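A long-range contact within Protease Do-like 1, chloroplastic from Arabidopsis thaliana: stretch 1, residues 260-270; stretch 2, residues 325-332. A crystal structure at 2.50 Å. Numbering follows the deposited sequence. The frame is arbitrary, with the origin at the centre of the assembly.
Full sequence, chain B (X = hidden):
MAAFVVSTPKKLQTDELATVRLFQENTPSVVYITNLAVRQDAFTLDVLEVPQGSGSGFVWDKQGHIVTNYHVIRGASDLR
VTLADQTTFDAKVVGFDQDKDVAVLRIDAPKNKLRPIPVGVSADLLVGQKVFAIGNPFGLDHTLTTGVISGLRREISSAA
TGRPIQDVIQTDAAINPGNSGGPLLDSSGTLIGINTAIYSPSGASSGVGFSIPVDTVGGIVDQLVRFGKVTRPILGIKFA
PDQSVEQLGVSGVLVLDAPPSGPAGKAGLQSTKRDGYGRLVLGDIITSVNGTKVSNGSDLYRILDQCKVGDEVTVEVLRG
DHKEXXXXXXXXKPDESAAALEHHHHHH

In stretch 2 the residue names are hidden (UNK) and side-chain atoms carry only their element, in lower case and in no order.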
# COMPACT_ATOMS: atom_id res chain seq x y z
N PRO B 260 -16.05 -43.49 3.02
CA PRO B 260 -16.67 -44.79 3.32
C PRO B 260 -16.56 -45.19 4.79
O PRO B 260 -17.35 -46.00 5.28
CB PRO B 260 -15.94 -45.75 2.38
CG PRO B 260 -14.56 -45.17 2.34
CD PRO B 260 -14.85 -43.68 2.17
N SER B 261 -15.58 -44.60 5.47
CA SER B 261 -15.33 -44.88 6.87
C SER B 261 -16.09 -44.00 7.87
O SER B 261 -15.85 -44.11 9.08
CB SER B 261 -13.82 -44.78 7.11
OG SER B 261 -13.52 -43.85 8.14
N GLY B 262 -16.98 -43.14 7.39
CA GLY B 262 -17.74 -42.25 8.29
C GLY B 262 -19.24 -42.55 8.32
O GLY B 262 -19.70 -43.42 7.59
N PRO B 263 -20.04 -41.83 9.13
CA PRO B 263 -21.48 -42.07 9.21
C PRO B 263 -22.27 -42.03 7.91
O PRO B 263 -22.91 -43.01 7.56
CB PRO B 263 -21.94 -41.05 10.22
CG PRO B 263 -20.78 -40.97 11.14
CD PRO B 263 -19.60 -40.92 10.20
N ALA B 264 -22.24 -40.90 7.20
CA ALA B 264 -22.97 -40.79 5.93
C ALA B 264 -22.36 -41.74 4.89
O ALA B 264 -23.02 -42.18 3.94
CB ALA B 264 -22.94 -39.37 5.42
N GLY B 265 -21.08 -42.04 5.08
CA GLY B 265 -20.44 -42.97 4.17
C GLY B 265 -21.05 -44.36 4.33
O GLY B 265 -21.58 -44.91 3.37
N LYS B 266 -21.00 -44.91 5.55
CA LYS B 266 -21.56 -46.22 5.84
C LYS B 266 -23.04 -46.22 5.54
O LYS B 266 -23.61 -47.27 5.22
CB LYS B 266 -21.35 -46.59 7.31
CG LYS B 266 -19.91 -46.66 7.74
CD LYS B 266 -19.78 -46.62 9.26
CE LYS B 266 -18.36 -46.33 9.65
NZ LYS B 266 -18.17 -46.31 11.13
N ALA B 267 -23.67 -45.06 5.63
CA ALA B 267 -25.09 -44.95 5.34
C ALA B 267 -25.33 -44.78 3.85
O ALA B 267 -26.48 -44.62 3.44
CB ALA B 267 -25.70 -43.77 6.07
N GLY B 268 -24.24 -44.77 3.08
CA GLY B 268 -24.33 -44.64 1.62
C GLY B 268 -24.68 -43.32 0.90
O GLY B 268 -25.32 -43.36 -0.18
N LEU B 269 -24.29 -42.17 1.46
CA LEU B 269 -24.54 -40.90 0.78
C LEU B 269 -23.50 -40.80 -0.34
O LEU B 269 -22.35 -41.24 -0.16
CB LEU B 269 -24.37 -39.72 1.72
CG LEU B 269 -25.68 -39.18 2.28
CD1 LEU B 269 -26.33 -40.25 3.14
CD2 LEU B 269 -25.41 -37.89 3.07
N GLN B 270 -23.87 -40.22 -1.48
CA GLN B 270 -22.95 -40.13 -2.60
C GLN B 270 -22.18 -38.83 -2.70
O GLN B 270 -22.71 -37.74 -2.46
CB GLN B 270 -23.70 -40.34 -3.91
CG GLN B 270 -24.49 -41.63 -3.95
CD GLN B 270 -25.41 -41.69 -5.15
OE1 GLN B 270 -26.34 -42.49 -5.18
NE2 GLN B 270 -25.15 -40.84 -6.15
N UNK B 325 -34.23 -40.13 1.39
CA UNK B 325 -34.35 -40.05 2.83
C UNK B 325 -33.33 -41.10 3.25
O UNK B 325 -33.33 -42.19 2.69
n UNK B 325 -39.51 -40.25 6.58
c UNK B 325 -37.65 -40.51 4.91
c UNK B 325 -36.14 -40.27 4.70
c UNK B 325 -35.77 -40.45 3.24
c UNK B 325 -38.05 -40.49 6.39
N UNK B 326 -32.43 -40.76 4.16
CA UNK B 326 -31.41 -41.71 4.61
C UNK B 326 -31.15 -41.54 6.09
O UNK B 326 -31.01 -40.43 6.59
c UNK B 326 -29.14 -41.69 1.46
c UNK B 326 -29.02 -42.48 4.32
c UNK B 326 -30.09 -41.51 3.82
c UNK B 326 -30.35 -41.73 2.33
N UNK B 327 -31.11 -42.64 6.81
CA UNK B 327 -30.85 -42.52 8.22
C UNK B 327 -29.36 -42.69 8.46
O UNK B 327 -28.73 -43.64 7.99
o UNK B 327 -32.87 -42.97 9.49
c UNK B 327 -31.66 -43.54 9.02
N UNK B 328 -28.79 -41.73 9.18
CA UNK B 328 -27.38 -41.78 9.50
C UNK B 328 -27.23 -41.68 11.00
O UNK B 328 -27.89 -40.86 11.65
c UNK B 328 -25.14 -40.76 9.05
c UNK B 328 -26.64 -40.60 8.86
c UNK B 328 -26.97 -40.54 7.38
N UNK B 329 -26.40 -42.54 11.58
CA UNK B 329 -26.16 -42.47 13.02
C UNK B 329 -24.82 -41.76 13.22
O UNK B 329 -23.76 -42.24 12.79
o UNK B 329 -26.16 -44.89 12.70
c UNK B 329 -27.34 -44.02 14.60
c UNK B 329 -26.13 -43.86 13.70
N UNK B 330 -24.88 -40.61 13.88
CA UNK B 330 -23.70 -39.81 14.10
C UNK B 330 -22.66 -40.43 15.01
O UNK B 330 -22.97 -40.88 16.11
c UNK B 330 -24.70 -36.12 13.96
c UNK B 330 -24.11 -38.43 14.63
c UNK B 330 -24.95 -37.57 13.68
c UNK B 330 -26.39 -37.87 13.87
N UNK B 331 -21.41 -40.44 14.55
CA UNK B 331 -20.30 -40.98 15.33
C UNK B 331 -19.37 -39.86 15.75
O UNK B 331 -19.32 -38.80 15.11
c UNK B 331 -20.30 -43.07 13.92
c UNK B 331 -19.58 -43.74 12.78
c UNK B 331 -19.49 -41.96 14.50
o UNK B 331 -20.16 -44.64 12.15
o UNK B 331 -18.42 -43.36 12.51
N UNK B 332 -18.60 -40.08 16.82
CA UNK B 332 -17.66 -39.05 17.29
C UNK B 332 -16.66 -38.70 16.20
O UNK B 332 -16.31 -39.54 15.38
c UNK B 332 -17.00 -39.70 18.50
c UNK B 332 -17.08 -41.16 18.20
c UNK B 332 -18.47 -41.30 17.63

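Position 325 carries four carbons in a row ending in a nitrogen, an extended chain that stays out of reach of stretch 1; this is Lys325, and it leaves the contact to its successors. At position 326 four carbons fork at the first, one arm two carbons long, and CB points toward stretch 1. The short arm lies 3.4 Å from Ala267 O, and the tip of the long arm 3.6 Å from Leu269 CD1. A beta-branched chain with unequal arms is Ile326. Position 327 has one carbon, then one oxygen; its CA-to-CB bond points away from stretch 1, and only its backbone comes close, with its O 3.6 Å from Ala267 CB. It is Ser327, a small polar residue on the exposed side of the strand.

Position 328 turns inward again: one carbon bearing two more, with no oxygen. One branch comes within 3.4 Å of Pro263 CB and the other within 3.7 Å of Ala267 CB. Three carbons forked at CB make Val328, buried, and close against Pro263. At position 329 one carbon carries an oxygen and a carbon, the mark of Thr329. Its CA-to-CB bond points sideways and its side chain stays clear, while its backbone O sits 3.4 Å from Pro263 CB.

Position 330 holds four carbons forked at the second, hence Leu330. Its CA-to-CB bond points away and it is buried, though its CA still lies 4.3 Å from Pro263 CG. Position 331 has three carbons, the third carrying two oxygens; one oxygen is 2.8 Å from Lys266 NZ, and the carbon between the oxygens is 3.4 Å from Pro263 CG. The carboxylate and its length identify Glu331. At position 332 three carbons close a ring onto the backbone N, giving Pro332, whose CA-to-CB bond points away and which makes no contact.

The rule is a strand laid against a short helix. Alternation presents Ile326 and Val328 to Pro263, Ala267 and Leu269; the CA atoms of Ala267, just past the helix, and Val328 are 5.7 Å apart, and the methyl CB of Ala267 lies 3.7 Å from Val328 CG2. Gly268, at positive phi, ends the helix in a Schellman motif, with Leu269 N hydrogen-bonded to Ala264 O at 2.8 Å. Leu269 CB points sideways, but the end of its side chain comes nearer and reaches Ile326. At the other end of the apolar patch, a salt bridge joins Lys266 NZ to Glu331 OE1 at 2.8 Å, the only hydrogen bond between the stretches. The two stretches bury 416 Å² together; Pro263 and Glu331 are the most covered residue of each, and Glu331 both packs against Pro263 and pairs with Lys266.

Stretch 2 325-332: KISVTLEP
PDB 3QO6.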